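Local coordinates for cryptic loci regulator 2 (PDB 5IKJ), which promotes transcriptional silencing of fission yeast heterochromatin upstream of histone deacetylases, and is required for nucleosome positioning and for SHREC complex function, at residues Asp185-His189 with Cys204-Cys209; Lys408-Ile414 with Gln428-Gln434. One frame throughout, in Å; residues are numbered along the deposited sequence.

Contact 1. Residues Asp185-His189 with Cys204-Cys209; sequences DFLHH and CCCVLC. With ZN (zinc ion), chain C.
H189 meets the sulfurs of C204, C206 and C209 around a zinc ion, which its ND1 binds at 2.1 Å. CG of H189 stands anti to the backbone N (chi1 -165°), which swings the ring off helix 183-195 to the metal. The C209 sulfur lies at the ring edge, near its plane, 3.4 Å from ND1, whereas the sulfurs of C204 and C206 approach obliquely. The three thiolates complete a zinc site of three cysteines and one histidine, with SG of C204 2.2 Å from the zinc. Two of the sulfurs are also held by backbone amides: C206 N donates to C204 SG, and C209 N donates to C206 SG at 3.4 Å, a capping bond from the N-cap residue of helix 207-210. On the far side of the imidazole NE2 of H189 bonds to D21 OD2, so both ring nitrogens are engaged and the ring's rotation is fixed; the carboxylate probably strengthens the ring as a metal donor. Nearby, CB of H188 rests 3.7 Å from CA of C206. Next to it a water bridges H188 O and C205 N, while CG2 of V207 sits 3.8 Å from D185 OD1.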
loop_
_atom_site.group_PDB
_atom_site.type_symbol
_atom_site.label_atom_id
_atom_site.label_comp_id
_atom_site.label_asym_id
_atom_site.label_seq_id
_atom_site.Cartn_x
_atom_site.Cartn_y
_atom_site.Cartn_z
ATOM N N ASP A 185 5.260 -16.812 17.617
ATOM C CA ASP A 185 6.577 -16.187 17.700
ATOM C C ASP A 185 7.498 -16.692 16.597
ATOM O O ASP A 185 8.271 -15.916 16.024
ATOM C CB ASP A 185 7.192 -16.442 19.077
ATOM C CG ASP A 185 6.494 -15.671 20.181
ATOM O OD1 ASP A 185 5.782 -14.692 19.872
ATOM O OD2 ASP A 185 6.665 -16.039 21.362
ATOM N N PHE A 186 7.433 -17.990 16.287
ATOM C CA PHE A 186 8.250 -18.535 15.209
ATOM C C PHE A 186 7.880 -17.934 13.862
ATOM O O PHE A 186 8.749 -17.765 13.001
ATOM C CB PHE A 186 8.104 -20.055 15.153
ATOM C CG PHE A 186 8.654 -20.666 13.895
ATOM C CD1 PHE A 186 10.014 -20.639 13.634
ATOM C CD2 PHE A 186 7.812 -21.265 12.974
ATOM C CE1 PHE A 186 10.524 -21.200 12.478
ATOM C CE2 PHE A 186 8.317 -21.829 11.815
ATOM C CZ PHE A 186 9.676 -21.796 11.568
ATOM N N LEU A 187 6.602 -17.601 13.662
ATOM C CA LEU A 187 6.146 -17.179 12.341
ATOM C C LEU A 187 6.939 -15.985 11.826
ATOM O O LEU A 187 7.258 -15.913 10.634
ATOM C CB LEU A 187 4.656 -16.846 12.378
ATOM C CG LEU A 187 3.696 -17.914 11.854
ATOM C CD1 LEU A 187 2.277 -17.408 11.970
ATOM C CD2 LEU A 187 4.003 -18.292 10.407
ATOM N N HIS A 188 7.257 -15.033 12.702
ATOM C CA HIS A 188 7.996 -13.855 12.259
ATOM C C HIS A 188 9.388 -14.232 11.768
ATOM O O HIS A 188 9.864 -13.691 10.765
ATOM C CB HIS A 188 8.070 -12.830 13.388
ATOM C CG HIS A 188 6.744 -12.227 13.735
ATOM N ND1 HIS A 188 6.176 -11.212 12.996
ATOM C CD2 HIS A 188 5.870 -12.504 14.731
ATOM C CE1 HIS A 188 5.010 -10.885 13.525
ATOM N NE2 HIS A 188 4.802 -11.654 14.579
ATOM N N HIS A 189 10.052 -15.163 12.456
ATOM C CA HIS A 189 11.336 -15.657 11.972
ATOM C C HIS A 189 11.162 -16.472 10.697
ATOM O O HIS A 189 11.964 -16.352 9.763
ATOM C CB HIS A 189 12.022 -16.491 13.051
ATOM C CG HIS A 189 13.474 -16.737 12.787
ATOM N ND1 HIS A 189 14.437 -15.769 12.975
ATOM C CD2 HIS A 189 14.128 -17.837 12.345
ATOM C CE1 HIS A 189 15.622 -16.262 12.662
ATOM N NE2 HIS A 189 15.462 -17.515 12.276
ATOM N N CYS A 204 14.737 -8.916 10.844
ATOM C CA CYS A 204 13.719 -9.813 11.372
ATOM C C CYS A 204 13.010 -9.171 12.556
ATOM O O CYS A 204 13.640 -8.524 13.398
ATOM C CB CYS A 204 14.341 -11.144 11.799
ATOM S SG CYS A 204 13.136 -12.405 12.294
ATOM N N CYS A 205 11.693 -9.358 12.618
ATOM C CA CYS A 205 10.878 -8.814 13.696
ATOM C C CYS A 205 10.655 -9.798 14.836
ATOM O O CYS A 205 10.004 -9.438 15.822
ATOM C CB CYS A 205 9.514 -8.368 13.156
ATOM S SG CYS A 205 9.582 -7.244 11.747
ATOM N N CYS A 206 11.174 -11.019 14.734
ATOM C CA CYS A 206 10.854 -12.040 15.719
ATOM C C CYS A 206 11.502 -11.713 17.062
ATOM O O CYS A 206 12.436 -10.914 17.157
ATOM C CB CYS A 206 11.307 -13.419 15.235
ATOM S SG CYS A 206 12.953 -13.914 15.794
ATOM N N VAL A 207 10.998 -12.366 18.111
ATOM C CA VAL A 207 11.397 -12.017 19.471
ATOM C C VAL A 207 12.857 -12.367 19.718
ATOM O O VAL A 207 13.542 -11.685 20.490
ATOM C CB VAL A 207 10.485 -12.715 20.499
ATOM C CG1 VAL A 207 10.690 -12.109 21.883
ATOM C CG2 VAL A 207 9.018 -12.622 20.091
ATOM N N LEU A 208 13.362 -13.423 19.079
ATOM C CA LEU A 208 14.707 -13.898 19.383
ATOM C C LEU A 208 15.782 -13.102 18.653
ATOM O O LEU A 208 16.924 -13.044 19.122
ATOM C CB LEU A 208 14.822 -15.386 19.044
ATOM C CG LEU A 208 13.891 -16.320 19.826
ATOM C CD1 LEU A 208 14.127 -17.767 19.420
ATOM C CD2 LEU A 208 14.064 -16.162 21.332
ATOM N N CYS A 209 15.448 -12.485 17.521
ATOM C CA CYS A 209 16.388 -11.608 16.833
ATOM C C CYS A 209 16.272 -10.161 17.286
ATOM O O CYS A 209 17.261 -9.422 17.225
ATOM C CB CYS A 209 16.169 -11.672 15.318
ATOM S SG CYS A 209 16.225 -13.338 14.616
HETATM ZN ZN ZN C . 14.103 -13.828 13.712
HETATM O O HOH W 1 10.524 -10.859 10.428
#

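Contact 2. Residues Lys408-Ile414 with Gln428-Gln434; sequences KTSFMYI and QGSLWTQ
A beta hairpin of strands 411-419 and 425-436 sets F411 against W432 and Y413 beside S430 on the same face. The F411 ring and the five-membered ring of W432 are nearly parallel, planes at 16°, but offset until little of one ring lies against the other; CE1 of F411 instead meets CB of W432 at 3.5 Å. The indole NE1 donates to S430 OG at 3.0 Å, close to its own ring plane, with CB of Y413 packed 3.6 Å from NE1. Replacing W432 by an alanine is likely to leave the F411 ring without its neighbour and S430 OG without the indole N-H. W432 is opposed by two residues, S410 and F411, in a classic beta bulge: S410 N donates to W432 O in the carbonyl plane, while the bond from F411 N is weak. The hydroxyl of the same S410 accepts from Q434 N, and T433, its OG1 opposite the backbone N (chi1 -169°), donates from that hydroxyl to K408 O at 2.7 Å. On the other face CE of M412 touches CD2 of L431 at 3.9 Å, among side chains of strands 394-397 and 482-487. G429 and I414 form a non-hydrogen-bonded pair.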
loop_
_atom_site.group_PDB
_atom_site.type_symbol
_atom_site.label_atom_id
_atom_site.label_comp_id
_atom_site.label_asym_id
_atom_site.label_seq_id
_atom_site.Cartn_x
_atom_site.Cartn_y
_atom_site.Cartn_z
ATOM N N LYS A 408 1.879 17.335 -26.323
ATOM C CA LYS A 408 0.606 16.631 -26.213
ATOM C C LYS A 408 0.496 15.825 -24.922
ATOM O O LYS A 408 -0.452 15.045 -24.777
ATOM C CB LYS A 408 0.408 15.692 -27.408
ATOM C CG LYS A 408 0.286 16.379 -28.758
ATOM C CD LYS A 408 -0.097 15.371 -29.835
ATOM C CE LYS A 408 0.652 15.610 -31.136
ATOM N NZ LYS A 408 0.330 16.926 -31.750
ATOM N N THR A 409 1.436 15.989 -23.995
ATOM C CA THR A 409 1.448 15.191 -22.774
ATOM C C THR A 409 0.221 15.510 -21.930
ATOM O O THR A 409 0.020 16.658 -21.519
ATOM C CB THR A 409 2.727 15.458 -21.981
ATOM O OG1 THR A 409 3.866 15.072 -22.758
ATOM C CG2 THR A 409 2.728 14.676 -20.672
ATOM N N SER A 410 -0.594 14.491 -21.667
ATOM C CA SER A 410 -1.749 14.638 -20.790
ATOM C C SER A 410 -1.408 14.321 -19.340
ATOM O O SER A 410 -1.901 14.993 -18.428
ATOM C CB SER A 410 -2.887 13.729 -21.263
ATOM O OG SER A 410 -3.238 14.009 -22.607
ATOM N N PHE A 411 -0.569 13.312 -19.109
ATOM C CA PHE A 411 -0.191 12.934 -17.756
ATOM C C PHE A 411 1.126 12.174 -17.794
ATOM O O PHE A 411 1.528 11.637 -18.830
ATOM C CB PHE A 411 -1.275 12.080 -17.088
ATOM C CG PHE A 411 -1.630 10.836 -17.856
ATOM C CD1 PHE A 411 -0.818 9.714 -17.803
ATOM C CD2 PHE A 411 -2.780 10.785 -18.622
ATOM C CE1 PHE A 411 -1.145 8.569 -18.505
ATOM C CE2 PHE A 411 -3.112 9.642 -19.326
ATOM C CZ PHE A 411 -2.294 8.533 -19.266
ATOM N N MET A 412 1.792 12.141 -16.643
ATOM C CA MET A 412 2.942 11.274 -16.422
ATOM C C MET A 412 2.484 10.025 -15.683
ATOM O O MET A 412 1.746 10.118 -14.695
ATOM C CB MET A 412 4.034 11.982 -15.616
ATOM C CG MET A 412 5.116 11.037 -15.068
ATOM S SD MET A 412 6.339 11.840 -14.020
ATOM C CE MET A 412 7.297 12.745 -15.232
ATOM N N TYR A 413 2.923 8.865 -16.161
ATOM C CA TYR A 413 2.734 7.600 -15.455
ATOM C C TYR A 413 3.955 7.405 -14.561
ATOM O O TYR A 413 5.034 7.042 -15.032
ATOM C CB TYR A 413 2.550 6.462 -16.452
ATOM C CG TYR A 413 2.433 5.078 -15.854
ATOM C CD1 TYR A 413 2.020 4.885 -14.542
ATOM C CD2 TYR A 413 2.742 3.957 -16.613
ATOM C CE1 TYR A 413 1.917 3.612 -14.006
ATOM C CE2 TYR A 413 2.645 2.685 -16.088
ATOM C CZ TYR A 413 2.231 2.517 -14.785
ATOM O OH TYR A 413 2.134 1.244 -14.264
ATOM N N ILE A 414 3.779 7.649 -13.262
ATOM C CA ILE A 414 4.912 7.787 -12.356
ATOM C C ILE A 414 5.561 6.429 -12.126
ATOM O O ILE A 414 4.890 5.448 -11.780
ATOM C CB ILE A 414 4.462 8.421 -11.031
ATOM C CG1 ILE A 414 3.876 9.814 -11.279
ATOM C CG2 ILE A 414 5.630 8.511 -10.051
ATOM C CD1 ILE A 414 3.169 10.406 -10.075
ATOM N N GLN A 428 9.830 10.603 -11.715
ATOM C CA GLN A 428 10.275 9.909 -12.917
ATOM C C GLN A 428 9.139 9.042 -13.434
ATOM O O GLN A 428 8.529 8.290 -12.665
ATOM C CB GLN A 428 11.515 9.049 -12.643
ATOM C CG GLN A 428 12.047 8.329 -13.879
ATOM C CD GLN A 428 13.039 7.237 -13.540
ATOM O OE1 GLN A 428 14.068 7.489 -12.912
ATOM N NE2 GLN A 428 12.731 6.012 -13.952
ATOM N N GLY A 429 8.861 9.142 -14.729
ATOM C CA GLY A 429 7.838 8.305 -15.329
ATOM C C GLY A 429 7.743 8.560 -16.817
ATOM O O GLY A 429 8.447 9.405 -17.378
ATOM N N SER A 430 6.852 7.803 -17.451
ATOM C CA SER A 430 6.588 7.937 -18.875
ATOM C C SER A 430 5.478 8.952 -19.115
ATOM O O SER A 430 4.577 9.126 -18.289
ATOM C CB SER A 430 6.201 6.586 -19.479
ATOM O OG SER A 430 5.230 5.932 -18.678
ATOM N N LEU A 431 5.549 9.619 -20.264
ATOM C CA LEU A 431 4.617 10.674 -20.631
ATOM C C LEU A 431 3.639 10.156 -21.676
ATOM O O LEU A 431 4.035 9.464 -22.620
ATOM C CB LEU A 431 5.367 11.895 -21.172
ATOM C CG LEU A 431 6.511 12.403 -20.286
ATOM C CD1 LEU A 431 7.265 13.526 -20.977
ATOM C CD2 LEU A 431 5.987 12.860 -18.932
ATOM N N TRP A 432 2.364 10.498 -21.506
ATOM C CA TRP A 432 1.298 9.985 -22.351
ATOM C C TRP A 432 0.397 11.119 -22.816
ATOM O O TRP A 432 0.385 12.211 -22.244
ATOM C CB TRP A 432 0.440 8.949 -21.614
ATOM C CG TRP A 432 1.187 7.742 -21.152
ATOM C CD1 TRP A 432 2.167 7.693 -20.203
ATOM C CD2 TRP A 432 1.002 6.398 -21.606
ATOM N NE1 TRP A 432 2.609 6.402 -20.046
ATOM C CE2 TRP A 432 1.909 5.587 -20.895
ATOM C CE3 TRP A 432 0.160 5.801 -22.547
ATOM C CZ2 TRP A 432 1.998 4.213 -21.098
ATOM C CZ3 TRP A 432 0.249 4.438 -22.747
ATOM C CH2 TRP A 432 1.161 3.658 -22.026
ATOM N N THR A 433 -0.364 10.833 -23.868
ATOM C CA THR A 433 -1.466 11.673 -24.304
ATOM C C THR A 433 -2.736 10.833 -24.331
ATOM O O THR A 433 -2.686 9.613 -24.519
ATOM C CB THR A 433 -1.207 12.280 -25.692
ATOM O OG1 THR A 433 -2.186 13.291 -25.965
ATOM C CG2 THR A 433 -1.269 11.214 -26.784
ATOM N N GLN A 434 -3.876 11.490 -24.138
ATOM C CA GLN A 434 -5.170 10.824 -24.158
ATOM C C GLN A 434 -6.024 11.409 -25.271
ATOM O O GLN A 434 -5.995 12.619 -25.520
ATOM C CB GLN A 434 -5.891 10.961 -22.811
ATOM C CG GLN A 434 -6.321 12.378 -22.466
ATOM C CD GLN A 434 -6.839 12.502 -21.046
ATOM O OE1 GLN A 434 -6.494 13.440 -20.328
ATOM N NE2 GLN A 434 -7.680 11.558 -20.634
#

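How the contacts relate
Following the chain from its N terminus, contact 1 comes first: residues 185-189 and 204-209 meet at the zinc ion, closing a loop of 14 residues and joining helix 183-195 to the start of helix 207-210. Well over a hundred residues later contact 2 closes a second loop, of 13 residues, between the two strands of a hairpin. The loops are in series, neither nesting nor crossing. They lie on opposite sides of the chain's centre, their own centres about 43 Å apart and their nearest atoms about 27 Å apart. Contact 1 belongs to the first Clr2 family region, and contact 2 to the later one, whose sequence family is grouped with the SH3 clan and whose hairpin is part of a mixed sheet.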